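PDB 5IZ4: putative short-chain dehydrogenase/reductase from Burkholderia xenovorans, which probably works as a nucleotide-dependent oxidoreductase of the short-chain dehydrogenase/reductase family, perhaps reducing 3-oxoacyl groups on acyl carrier protein, and binds ADP. Local coordinates for residues W39-G44 with A64-L69; G103-I108 with T167-A172; T227-L232 with N264-G269. All coordinates share one frame; numbering follows the deposited sequence.

The three contacts sample different parts of a single Rossmann-type subunit. Interaction 1 pairs two neighbouring strands at one edge of the sheet, with the side chain of I43 about 9 Å from the bound ADP. Interaction 2 lies across the chain's centre, its centre 30 Å from that of interaction 1, and reaches the nucleotide directly through G103. Interaction 3, between 227-232 and 264-269, sits 20 Å from interaction 2 centre to centre, and their nearest atoms are about 7 Å apart. It keeps its distance from the ligand, the N264 side chain being about 12 Å away, and borders another subunit instead. None of the three touches another.

Interaction 1: residues W39-G44 with A64-L69; sequences WSVAIG and AGAQTL
V41 and T68 stand side by side on one surface of a parallel sheet, pointing the same way, and V41 CG2 meets T68 CG2 at 3.8 Å. In T68 the first torsion (chi1 59°) sets OG1 between the backbone N and the carbonyl carbon, while CG2 lies beside the valine; OG1 finds its partner in the carboxylate of E58. F34 and C61, from helices 25-36 and 51-63, pack on V41 here. The next pair, A42 and L69, faces the other surface. L69 sends CD1 back toward its neighbour, 4.1 Å from A42 CB, and V88 and R91 of helix 78-92 cover this side. Before the paired residues, S40 OG rests 3.6 Å from Q67 CB, and a water bridges that hydroxyl to Q67 N. Nearby, A66 CB presses on W39 O at 3.2 Å, just after G65 has closed helix 51-63 in a Schellman motif.

The backbone provides the register beneath these side chains. V41 N donates to Q67 O at 3.0 Å, and V41 O accepts from L69 N at 3.2 Å, so V41 is held through both of its backbone polar atoms. I43 N then reaches L69 O over 2.8 Å in an almost straight bond (176° at the hydrogen). The example is a beta-alpha-beta crossover, in which the chain passes from strand 40-45 through helix 51-63 to strand 68-72 at the edge of the sheet, as in the Rossmann fold of short-chain dehydrogenases/reductases.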
ATOM      1  N   TRP A  39       2.136 -34.052  -7.773  1.00 20.77           N
ATOM      2  CA  TRP A  39       2.349 -34.059  -6.330  1.00 20.64           C
ATOM      3  C   TRP A  39       1.374 -35.001  -5.635  1.00 21.61           C
ATOM      4  O   TRP A  39       0.269 -35.265  -6.120  1.00 25.20           O
ATOM      5  CB  TRP A  39       2.183 -32.656  -5.739  1.00 18.67           C
ATOM      6  CG  TRP A  39       3.283 -31.689  -6.091  1.00 22.73           C
ATOM      7  CD1 TRP A  39       3.926 -31.573  -7.292  1.00 21.06           C
ATOM      8  CD2 TRP A  39       3.869 -30.710  -5.223  1.00 22.37           C
ATOM      9  NE1 TRP A  39       4.872 -30.573  -7.227  1.00 23.51           N
ATOM     10  CE2 TRP A  39       4.854 -30.027  -5.968  1.00 21.13           C
ATOM     11  CE3 TRP A  39       3.651 -30.339  -3.893  1.00 21.10           C
ATOM     12  CZ2 TRP A  39       5.630 -28.997  -5.420  1.00 20.93           C
ATOM     13  CZ3 TRP A  39       4.423 -29.305  -3.349  1.00 21.52           C
ATOM     14  CH2 TRP A  39       5.395 -28.648  -4.117  1.00 21.82           C
ATOM     15  N   SER A  40       1.798 -35.509  -4.482  1.00 22.37           N
ATOM     16  CA  SER A  40       0.884 -36.172  -3.568  1.00 21.75           C
ATOM     17  C   SER A  40       0.125 -35.108  -2.790  1.00 19.37           C
ATOM     18  O   SER A  40       0.696 -34.083  -2.400  1.00 21.22           O
ATOM     19  CB  SER A  40       1.645 -37.097  -2.618  1.00 25.31           C
ATOM     20  OG  SER A  40       2.389 -38.069  -3.336  1.00 22.84           O
ATOM     21  N   VAL A  41      -1.166 -35.334  -2.563  1.00 20.58           N
ATOM     22  CA  VAL A  41      -2.007 -34.315  -1.947  1.00 17.90           C
ATOM     23  C   VAL A  41      -2.650 -34.881  -0.692  1.00 20.13           C
ATOM     24  O   VAL A  41      -3.186 -35.999  -0.705  1.00 24.32           O
ATOM     25  CB  VAL A  41      -3.059 -33.767  -2.931  1.00 18.59           C
ATOM     26  CG1 VAL A  41      -2.358 -32.999  -4.046  1.00 20.52           C
ATOM     27  CG2 VAL A  41      -3.903 -34.894  -3.522  1.00 26.26           C
ATOM     28  N   ALA A  42      -2.539 -34.129   0.404  1.00 17.39           N
ATOM     29  CA  ALA A  42      -3.255 -34.417   1.642  1.00 18.42           C
ATOM     30  C   ALA A  42      -4.498 -33.533   1.651  1.00 22.38           C
ATOM     31  O   ALA A  42      -4.400 -32.305   1.766  1.00 20.81           O
ATOM     32  CB  ALA A  42      -2.369 -34.168   2.860  1.00 20.26           C
ATOM     33  N   ILE A  43      -5.658 -34.161   1.495  1.00 18.72           N
ATOM     34  CA  ILE A  43      -6.917 -33.467   1.255  1.00 17.32           C
ATOM     35  C   ILE A  43      -7.579 -33.206   2.602  1.00 24.16           C
ATOM     36  O   ILE A  43      -8.040 -34.135   3.275  1.00 25.48           O
ATOM     37  CB  ILE A  43      -7.814 -34.287   0.320  1.00 20.01           C
ATOM     38  CG1 ILE A  43      -7.234 -34.250  -1.101  1.00 23.26           C
ATOM     39  CG2 ILE A  43      -9.243 -33.763   0.303  1.00 21.55           C
ATOM     40  CD1 ILE A  43      -7.720 -35.385  -1.962  1.00 23.50           C
ATOM     41  N   GLY A  44      -7.617 -31.942   3.006  1.00 19.60           N
ATOM     42  CA  GLY A  44      -8.184 -31.609   4.296  1.00 18.67           C
ATOM     43  C   GLY A  44      -9.682 -31.444   4.257  1.00 22.35           C
ATOM     44  O   GLY A  44     -10.196 -30.482   3.680  1.00 24.24           O
ATOM     45  N   ALA A  64      -6.261 -37.844 -11.788  1.00 26.66           N
ATOM     46  CA  ALA A  64      -5.172 -37.010 -12.278  1.00 23.87           C
ATOM     47  C   ALA A  64      -3.815 -37.648 -12.048  1.00 32.42           C
ATOM     48  O   ALA A  64      -2.816 -37.119 -12.543  1.00 32.44           O
ATOM     49  CB  ALA A  64      -5.217 -35.634 -11.605  1.00 22.95           C
ATOM     50  N   GLY A  65      -3.757 -38.753 -11.304  1.00 28.86           N
ATOM     51  CA  GLY A  65      -2.542 -39.516 -11.132  1.00 36.94           C
ATOM     52  C   GLY A  65      -1.828 -39.345  -9.811  1.00 34.43           C
ATOM     53  O   GLY A  65      -0.715 -39.863  -9.664  1.00 35.22           O
ATOM     54  N   ALA A  66      -2.429 -38.651  -8.845  1.00 28.54           N
ATOM     55  CA  ALA A  66      -1.771 -38.341  -7.582  1.00 25.82           C
ATOM     56  C   ALA A  66      -2.058 -39.386  -6.514  1.00 26.62           C
ATOM     57  O   ALA A  66      -3.180 -39.893  -6.402  1.00 27.40           O
ATOM     58  CB  ALA A  66      -2.227 -36.982  -7.057  1.00 27.41           C
ATOM     59  N   GLN A  67      -1.039 -39.684  -5.709  1.00 24.31           N
ATOM     60  CA  GLN A  67      -1.282 -40.313  -4.419  1.00 26.92           C
ATOM     61  C   GLN A  67      -2.043 -39.352  -3.514  1.00 27.90           C
ATOM     62  O   GLN A  67      -1.816 -38.139  -3.538  1.00 26.54           O
ATOM     63  CB  GLN A  67       0.030 -40.716  -3.761  1.00 28.54           C
ATOM     64  CG  GLN A  67       0.786 -41.796  -4.489  1.00 35.33           C
ATOM     65  CD  GLN A  67       2.112 -42.080  -3.827  1.00 39.86           C
ATOM     66  OE1 GLN A  67       2.163 -42.639  -2.733  1.00 49.30           O
ATOM     67  NE2 GLN A  67       3.196 -41.665  -4.474  1.00 37.63           N
ATOM     68  N   THR A  68      -2.938 -39.903  -2.695  1.00 24.28           N
ATOM     69  CA  THR A  68      -3.848 -39.081  -1.908  1.00 22.52           C
ATOM     70  C   THR A  68      -3.972 -39.631  -0.496  1.00 28.01           C
ATOM     71  O   THR A  68      -3.708 -40.808  -0.231  1.00 29.59           O
ATOM     72  CB  THR A  68      -5.256 -39.025  -2.520  1.00 25.48           C
ATOM     73  OG1 THR A  68      -5.791 -40.355  -2.605  1.00 26.04           O
ATOM     74  CG2 THR A  68      -5.234 -38.397  -3.904  1.00 21.75           C
ATOM     75  N   LEU A  69      -4.406 -38.752   0.402  1.00 26.39           N
ATOM     76  CA  LEU A  69      -4.986 -39.161   1.675  1.00 30.22           C
ATOM     77  C   LEU A  69      -5.965 -38.073   2.077  1.00 28.08           C
ATOM     78  O   LEU A  69      -5.786 -36.912   1.717  1.00 28.21           O
ATOM     79  CB  LEU A  69      -3.922 -39.392   2.760  1.00 35.26           C
ATOM     80  CG  LEU A  69      -3.140 -38.280   3.464  1.00 34.54           C
ATOM     81  CD1 LEU A  69      -3.974 -37.544   4.513  1.00 31.17           C
ATOM     82  CD2 LEU A  69      -1.922 -38.902   4.126  1.00 37.61           C
TER
HETATM   83  O   HOH W   1       1.732 -38.459  -6.049  1.00 28.54           O

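Interaction 2: residues G103-I108 with T167-A172; sequences GTTRVI and TGSSIA. With ADP (adenosine-5'-diphosphate), chain B.
T105 OG1 and S169 OG are joined by a 2.6 Å hydrogen bond in which either hydroxyl could be the donor. T105 carries its oxygen anti to the backbone N (chi1 -169°), whereas S169 OG is tucked between its own N and carbonyl carbon (chi1 48°). T105 CG2 also approaches the serine oxygen, at 3.5 Å, so the threonine meets it with a methyl as well as a hydroxyl. Further along, S169 O receives I108 N at 3.0 Å, the donor tilted 25° from the carbonyl plane, and V107 CA-H leans on the same oxygen.

Two waters complete the join. One donates to R106 O and accepts from S170 OG at 2.7 Å; the other accepts from I171 N and lies 2.8 Å from I108 O. S170 is the N-cap of helix 171-191, its hydroxyl also taking the N-H of Y173, and its CB sits 3.4 Å from R106 O. Within 103-108, I108 CD1 packs over one face of the R106 guanidinium, toward its rim.

At the start of the segment, G103 N donates to the ribose oxygen O4' of ADP at 3.3 Å. The loop after strand 97-100 thus borders the nucleotide pocket at G103 and then packs on the start of helix 171-191, which carries the YxxxK sequence of short-chain dehydrogenases/reductases.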
ATOM      1  N   GLY A 103     -11.912 -21.828   5.795  1.00 20.27           N
ATOM      2  CA  GLY A 103     -12.401 -20.522   6.205  1.00 21.41           C
ATOM      3  C   GLY A 103     -13.901 -20.539   6.372  1.00 20.10           C
ATOM      4  O   GLY A 103     -14.582 -21.494   5.987  1.00 26.16           O
ATOM      5  N   THR A 104     -14.414 -19.467   6.968  1.00 21.41           N
ATOM      6  CA  THR A 104     -15.849 -19.364   7.164  1.00 21.77           C
ATOM      7  C   THR A 104     -16.261 -17.902   7.139  1.00 26.10           C
ATOM      8  O   THR A 104     -15.435 -16.997   7.284  1.00 24.05           O
ATOM      9  CB  THR A 104     -16.298 -20.019   8.477  1.00 23.71           C
ATOM     10  OG1 THR A 104     -17.724 -20.146   8.480  1.00 22.81           O
ATOM     11  CG2 THR A 104     -15.885 -19.161   9.661  1.00 26.71           C
ATOM     12  N   THR A 105     -17.553 -17.686   6.933  1.00 22.99           N
ATOM     13  CA  THR A 105     -18.135 -16.354   7.019  1.00 26.20           C
ATOM     14  C   THR A 105     -19.638 -16.496   7.182  1.00 26.41           C
ATOM     15  O   THR A 105     -20.179 -17.602   7.250  1.00 24.23           O
ATOM     16  CB  THR A 105     -17.810 -15.499   5.790  1.00 26.10           C
ATOM     17  OG1 THR A 105     -18.190 -14.140   6.052  1.00 22.11           O
ATOM     18  CG2 THR A 105     -18.543 -16.008   4.554  1.00 29.45           C
ATOM     19  N   ARG A 106     -20.301 -15.350   7.272  1.00 26.31           N
ATOM     20  CA  ARG A 106     -21.751 -15.256   7.188  1.00 26.13           C
ATOM     21  C   ARG A 106     -22.064 -13.863   6.670  1.00 28.45           C
ATOM     22  O   ARG A 106     -21.468 -12.887   7.136  1.00 23.61           O
ATOM     23  CB  ARG A 106     -22.409 -15.499   8.548  1.00 28.85           C
ATOM     24  CG  ARG A 106     -23.916 -15.415   8.523  1.00 34.61           C
ATOM     25  CD  ARG A 106     -24.531 -16.250   9.646  1.00 43.89           C
ATOM     26  NE  ARG A 106     -24.104 -15.812  10.974  1.00 46.36           N
ATOM     27  CZ  ARG A 106     -24.636 -14.783  11.629  1.00 54.25           C
ATOM     28  NH1 ARG A 106     -25.613 -14.075  11.071  1.00 56.50           N
ATOM     29  NH2 ARG A 106     -24.191 -14.456  12.839  1.00 47.69           N
ATOM     30  N   VAL A 107     -22.961 -13.773   5.690  1.00 23.14           N
ATOM     31  CA  VAL A 107     -23.282 -12.476   5.103  1.00 20.41           C
ATOM     32  C   VAL A 107     -24.069 -11.646   6.110  1.00 20.31           C
ATOM     33  O   VAL A 107     -25.160 -12.040   6.544  1.00 20.63           O
ATOM     34  CB  VAL A 107     -24.072 -12.640   3.797  1.00 25.64           C
ATOM     35  CG1 VAL A 107     -24.467 -11.273   3.247  1.00 25.70           C
ATOM     36  CG2 VAL A 107     -23.254 -13.406   2.769  1.00 27.22           C
ATOM     37  N   ILE A 108     -23.514 -10.495   6.482  1.00 18.00           N
ATOM     38  CA  ILE A 108     -24.164  -9.504   7.340  1.00 19.60           C
ATOM     39  C   ILE A 108     -23.802  -8.134   6.785  1.00 21.38           C
ATOM     40  O   ILE A 108     -22.610  -7.818   6.713  1.00 20.11           O
ATOM     41  CB  ILE A 108     -23.697  -9.605   8.799  1.00 18.11           C
ATOM     42  CG1 ILE A 108     -23.821 -11.036   9.333  1.00 24.10           C
ATOM     43  CG2 ILE A 108     -24.480  -8.636   9.669  1.00 17.99           C
ATOM     44  CD1 ILE A 108     -23.102 -11.228  10.662  1.00 21.75           C
ATOM     45  N   THR A 167     -14.338  -4.532   2.425  1.00 18.85           N
ATOM     46  CA  THR A 167     -15.640  -4.901   1.882  1.00 20.44           C
ATOM     47  C   THR A 167     -15.949  -6.345   2.254  1.00 21.65           C
ATOM     48  O   THR A 167     -15.494  -6.830   3.293  1.00 20.89           O
ATOM     49  CB  THR A 167     -15.664  -4.709   0.367  1.00 19.90           C
ATOM     50  OG1 THR A 167     -14.682  -5.563  -0.232  1.00 19.99           O
ATOM     51  CG2 THR A 167     -15.365  -3.248   0.017  1.00 16.82           C
ATOM     52  N   GLY A 168     -16.719  -7.047   1.436  1.00 23.21           N
ATOM     53  CA  GLY A 168     -16.888  -8.474   1.645  1.00 21.09           C
ATOM     54  C   GLY A 168     -18.135  -8.833   2.436  1.00 20.05           C
ATOM     55  O   GLY A 168     -18.978  -7.997   2.774  1.00 18.53           O
ATOM     56  N   SER A 169     -18.224 -10.129   2.753  1.00 17.53           N
ATOM     57  CA  SER A 169     -19.476 -10.691   3.260  1.00 16.33           C
ATOM     58  C   SER A 169     -19.888 -10.080   4.602  1.00 18.02           C
ATOM     59  O   SER A 169     -21.084  -9.913   4.869  1.00 19.37           O
ATOM     60  CB  SER A 169     -19.344 -12.208   3.363  1.00 21.23           C
ATOM     61  OG  SER A 169     -18.133 -12.560   4.008  1.00 25.00           O
ATOM     62  N   SER A 170     -18.924  -9.731   5.454  1.00 17.10           N
ATOM     63  CA  SER A 170     -19.242  -9.072   6.716  1.00 15.98           C
ATOM     64  C   SER A 170     -18.013  -8.330   7.206  1.00 14.56           C
ATOM     65  O   SER A 170     -16.891  -8.599   6.774  1.00 16.96           O
ATOM     66  CB  SER A 170     -19.691 -10.063   7.794  1.00 20.65           C
ATOM     67  OG  SER A 170     -18.567 -10.709   8.388  1.00 17.64           O
ATOM     68  N   ILE A 171     -18.238  -7.406   8.140  1.00 17.22           N
ATOM     69  CA  ILE A 171     -17.107  -6.679   8.704  1.00 15.89           C
ATOM     70  C   ILE A 171     -16.238  -7.607   9.552  1.00 18.10           C
ATOM     71  O   ILE A 171     -15.019  -7.403   9.654  1.00 18.29           O
ATOM     72  CB  ILE A 171     -17.610  -5.453   9.495  1.00 15.89           C
ATOM     73  CG1 ILE A 171     -16.455  -4.476   9.758  1.00 16.65           C
ATOM     74  CG2 ILE A 171     -18.301  -5.868  10.801  1.00 18.46           C
ATOM     75  CD1 ILE A 171     -16.865  -3.241  10.549  1.00 17.91           C
ATOM     76  N   ALA A 172     -16.833  -8.643  10.165  1.00 14.84           N
ATOM     77  CA  ALA A 172     -16.027  -9.621  10.897  1.00 14.26           C
ATOM     78  C   ALA A 172     -15.152 -10.428   9.949  1.00 20.00           C
ATOM     79  O   ALA A 172     -14.002 -10.758  10.272  1.00 16.97           O
ATOM     80  CB  ALA A 172     -16.930 -10.552  11.719  1.00 16.79           C
TER
HETATM   81  PB  ADP B 300     -13.846 -20.752  -1.119  1.00 75.41           P
HETATM   82  O1B ADP B 300     -12.990 -20.655   0.196  1.00 78.40           O
HETATM   83  O2B ADP B 300     -13.472 -21.896  -2.106  1.00 71.57           O
HETATM   84  O3B ADP B 300     -14.254 -19.406  -1.799  1.00 84.00           O
HETATM   85  PA  ADP B 300     -15.594 -22.675   0.464  1.00 60.68           P
HETATM   86  O1A ADP B 300     -16.603 -22.358   1.708  1.00 54.81           O
HETATM   87  O2A ADP B 300     -16.096 -23.898  -0.366  1.00 64.01           O
HETATM   88  O3A ADP B 300     -15.369 -21.296  -0.284  1.00 75.39           O
HETATM   89  O5' ADP B 300     -14.268 -23.103   1.357  1.00 56.09           O
HETATM   90  C5' ADP B 300     -14.270 -23.088   2.794  1.00 32.72           C
HETATM   91  C4' ADP B 300     -13.870 -24.509   3.200  1.00 31.35           C
HETATM   92  O4' ADP B 300     -13.352 -24.518   4.589  1.00 23.89           O
HETATM   93  C3' ADP B 300     -15.041 -25.524   3.181  1.00 28.52           C
HETATM   94  O3' ADP B 300     -14.616 -26.801   2.798  1.00 36.78           O
HETATM   95  C2' ADP B 300     -15.420 -25.529   4.688  1.00 31.17           C
HETATM   96  O2' ADP B 300     -16.096 -26.764   4.931  1.00 38.43           O
HETATM   97  C1' ADP B 300     -14.043 -25.508   5.325  1.00 22.00           C
HETATM   98  N9  ADP B 300     -14.111 -25.127   6.751  1.00 22.36           N
HETATM   99  C8  ADP B 300     -14.996 -24.250   7.398  1.00 21.72           C
HETATM  100  N7  ADP B 300     -14.734 -24.188   8.682  1.00 21.69           N
HETATM  101  C5  ADP B 300     -13.664 -25.035   8.894  1.00 22.64           C
HETATM  102  C6  ADP B 300     -12.959 -25.378  10.033  1.00 18.53           C
HETATM  103  N6  ADP B 300     -13.294 -24.843  11.233  1.00 22.84           N
HETATM  104  N1  ADP B 300     -11.945 -26.246   9.933  1.00 18.56           N
HETATM  105  C2  ADP B 300     -11.646 -26.767   8.731  1.00 18.47           C
HETATM  106  N3  ADP B 300     -12.269 -26.498   7.599  1.00 23.66           N
HETATM  107  C4  ADP B 300     -13.277 -25.620   7.703  1.00 23.10           C
HETATM  108  O   HOH W   2     -19.771 -12.878   9.418  1.00 24.48           O
HETATM  109  O   HOH W   3     -21.043  -6.952   8.830  1.00 18.12           O

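Interaction 3: residues T227-L232 with N264-G269; sequences TESAPL and NGLLLG
S229, in the chain following on from the body of helix 222-229, makes the first contact, its carbonyl O lying 3.6 Å from L266 CD2. The hydroxyl is near the same methyl, but its hydrogen bond goes back to M226 O in the helix. A230 follows, its CB 3.6 Å from N264 O and also facing N264 CB, while L266 CD2 comes close to A230 CA.

P231 then brings its ring against three carbonyl oxygens. CG approaches G265 O at 3.2 Å and G269 O at 3.4 Å, and CD adds a contact with N264 O. G265, with no side chain, lets its backbone come close to the ring, and its oxygen also accepts from L268 N in the 3-10 turn 266-268. In the fold this is the stretch just beyond strand 259-262, the last strand of the Rossmann-type sheet, meeting the segment that leads out of helix 222-229; a third subunit borders the contact, its A192 packing on P231 and its R189 bonded to L268 O.

L232 supplies the hydrogen bond across the two segments, from its N to N264 O at 3.1 Å. The donor sits above the carbonyl plane, 35° out of it. The leucine side chain packs on the N264 backbone, with CD1 3.8 Å from N264 CA and CB 3.5 Å from N264 O. The N264 amide turns to residues shortly after L232 in the chain, OD1 accepting from R234 NH1 and ND2 hydrogen-bonded to S236 OG, while P253 of the third subunit packs on L232.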
ATOM      1  N   THR A 227     -20.302  -9.603 -12.769  1.00 31.75           N
ATOM      2  CA  THR A 227     -19.477  -9.395 -13.959  1.00 35.71           C
ATOM      3  C   THR A 227     -19.477  -7.935 -14.388  1.00 31.22           C
ATOM      4  O   THR A 227     -18.427  -7.389 -14.747  1.00 34.39           O
ATOM      5  CB  THR A 227     -19.950 -10.284 -15.113  1.00 37.73           C
ATOM      6  OG1 THR A 227     -21.281  -9.920 -15.485  1.00 53.01           O
ATOM      7  CG2 THR A 227     -19.926 -11.756 -14.713  1.00 31.99           C
ATOM      8  N   GLU A 228     -20.640  -7.279 -14.357  1.00 29.75           N
ATOM      9  CA  GLU A 228     -20.711  -5.904 -14.840  1.00 33.21           C
ATOM     10  C   GLU A 228     -19.916  -4.945 -13.964  1.00 34.10           C
ATOM     11  O   GLU A 228     -19.318  -3.996 -14.483  1.00 37.53           O
ATOM     12  CB  GLU A 228     -22.165  -5.455 -14.947  1.00 41.20           C
ATOM     13  CG  GLU A 228     -22.886  -6.090 -16.116  1.00 52.42           C
ATOM     14  CD  GLU A 228     -22.155  -5.865 -17.426  1.00 60.97           C
ATOM     15  OE1 GLU A 228     -21.922  -4.689 -17.779  1.00 59.78           O
ATOM     16  OE2 GLU A 228     -21.799  -6.865 -18.091  1.00 61.42           O
ATOM     17  N   SER A 229     -19.867  -5.179 -12.652  1.00 33.58           N
ATOM     18  CA  SER A 229     -19.161  -4.241 -11.784  1.00 39.64           C
ATOM     19  C   SER A 229     -17.646  -4.342 -11.918  1.00 32.95           C
ATOM     20  O   SER A 229     -16.935  -3.436 -11.472  1.00 31.54           O
ATOM     21  CB  SER A 229     -19.563  -4.459 -10.326  1.00 48.18           C
ATOM     22  OG  SER A 229     -18.985  -5.645  -9.816  1.00 52.54           O
ATOM     23  N   ALA A 230     -17.135  -5.417 -12.520  1.00 24.95           N
ATOM     24  CA  ALA A 230     -15.696  -5.624 -12.617  1.00 20.04           C
ATOM     25  C   ALA A 230     -15.170  -5.013 -13.908  1.00 20.02           C
ATOM     26  O   ALA A 230     -15.777  -5.209 -14.963  1.00 21.02           O
ATOM     27  CB  ALA A 230     -15.357  -7.108 -12.592  1.00 21.00           C
ATOM     28  N   PRO A 231     -14.068  -4.269 -13.853  1.00 19.87           N
ATOM     29  CA  PRO A 231     -13.448  -3.788 -15.098  1.00 23.15           C
ATOM     30  C   PRO A 231     -13.142  -4.895 -16.093  1.00 20.37           C
ATOM     31  O   PRO A 231     -13.273  -4.673 -17.302  1.00 22.11           O
ATOM     32  CB  PRO A 231     -12.178  -3.095 -14.591  1.00 22.05           C
ATOM     33  CG  PRO A 231     -12.606  -2.544 -13.242  1.00 20.91           C
ATOM     34  CD  PRO A 231     -13.468  -3.645 -12.657  1.00 20.73           C
ATOM     35  N   LEU A 232     -12.748  -6.080 -15.632  1.00 18.48           N
ATOM     36  CA  LEU A 232     -12.480  -7.170 -16.569  1.00 19.07           C
ATOM     37  C   LEU A 232     -13.747  -7.899 -17.012  1.00 23.61           C
ATOM     38  O   LEU A 232     -13.650  -8.840 -17.809  1.00 22.66           O
ATOM     39  CB  LEU A 232     -11.475  -8.157 -15.961  1.00 16.78           C
ATOM     40  CG  LEU A 232     -10.073  -7.550 -15.779  1.00 20.80           C
ATOM     41  CD1 LEU A 232      -9.045  -8.619 -15.398  1.00 21.39           C
ATOM     42  CD2 LEU A 232      -9.637  -6.782 -17.051  1.00 16.28           C
ATOM     43  N   ASN A 264     -10.161  -9.221 -10.770  1.00 16.03           N
ATOM     44  CA  ASN A 264     -10.820  -8.798 -12.005  1.00 17.19           C
ATOM     45  C   ASN A 264     -10.909  -7.278 -12.122  1.00 19.13           C
ATOM     46  O   ASN A 264     -11.810  -6.746 -12.778  1.00 19.98           O
ATOM     47  CB  ASN A 264     -12.196  -9.459 -12.119  1.00 19.69           C
ATOM     48  CG  ASN A 264     -12.072 -10.958 -12.238  1.00 20.76           C
ATOM     49  OD1 ASN A 264     -11.492 -11.448 -13.202  1.00 18.33           O
ATOM     50  ND2 ASN A 264     -12.554 -11.693 -11.234  1.00 19.96           N
ATOM     51  N   GLY A 265      -9.967  -6.571 -11.501  1.00 17.09           N
ATOM     52  CA  GLY A 265      -9.890  -5.129 -11.618  1.00 15.68           C
ATOM     53  C   GLY A 265     -10.694  -4.339 -10.606  1.00 19.23           C
ATOM     54  O   GLY A 265     -10.708  -3.106 -10.683  1.00 19.86           O
ATOM     55  N   LEU A 266     -11.375  -4.994  -9.660  1.00 17.13           N
ATOM     56  CA  LEU A 266     -12.245  -4.246  -8.755  1.00 17.78           C
ATOM     57  C   LEU A 266     -11.491  -3.152  -8.000  1.00 19.02           C
ATOM     58  O   LEU A 266     -12.075  -2.104  -7.691  1.00 20.55           O
ATOM     59  CB  LEU A 266     -12.927  -5.199  -7.766  1.00 17.92           C
ATOM     60  CG  LEU A 266     -14.096  -6.010  -8.333  1.00 17.67           C
ATOM     61  CD1 LEU A 266     -14.548  -7.074  -7.340  1.00 20.17           C
ATOM     62  CD2 LEU A 266     -15.260  -5.102  -8.707  1.00 24.64           C
ATOM     63  N   LEU A 267     -10.206  -3.365  -7.699  1.00 20.14           N
ATOM     64  CA  LEU A 267      -9.432  -2.345  -6.993  1.00 19.41           C
ATOM     65  C   LEU A 267      -9.259  -1.081  -7.824  1.00 21.33           C
ATOM     66  O   LEU A 267      -8.993  -0.014  -7.255  1.00 25.05           O
ATOM     67  CB  LEU A 267      -8.057  -2.888  -6.591  1.00 16.39           C
ATOM     68  CG  LEU A 267      -8.035  -3.912  -5.453  1.00 18.51           C
ATOM     69  CD1 LEU A 267      -6.695  -4.637  -5.444  1.00 23.53           C
ATOM     70  CD2 LEU A 267      -8.289  -3.222  -4.112  1.00 18.25           C
ATOM     71  N   LEU A 268      -9.417  -1.169  -9.148  1.00 18.28           N
ATOM     72  CA  LEU A 268      -9.330   0.015  -9.995  1.00 19.74           C
ATOM     73  C   LEU A 268     -10.579   0.881  -9.932  1.00 28.86           C
ATOM     74  O   LEU A 268     -10.552   2.022 -10.416  1.00 28.64           O
ATOM     75  CB  LEU A 268      -9.072  -0.395 -11.442  1.00 20.51           C
ATOM     76  CG  LEU A 268      -7.773  -1.161 -11.675  1.00 19.04           C
ATOM     77  CD1 LEU A 268      -7.820  -1.825 -13.041  1.00 17.73           C
ATOM     78  CD2 LEU A 268      -6.587  -0.228 -11.581  1.00 19.14           C
ATOM     79  N   GLY A 269     -11.667   0.371  -9.362  1.00 30.58           N
ATOM     80  CA  GLY A 269     -12.900   1.130  -9.253  1.00 38.24           C
ATOM     81  C   GLY A 269     -14.024   0.513 -10.059  1.00 48.86           C
ATOM     82  O   GLY A 269     -13.774  -0.164 -11.057  1.00 45.60           O
TER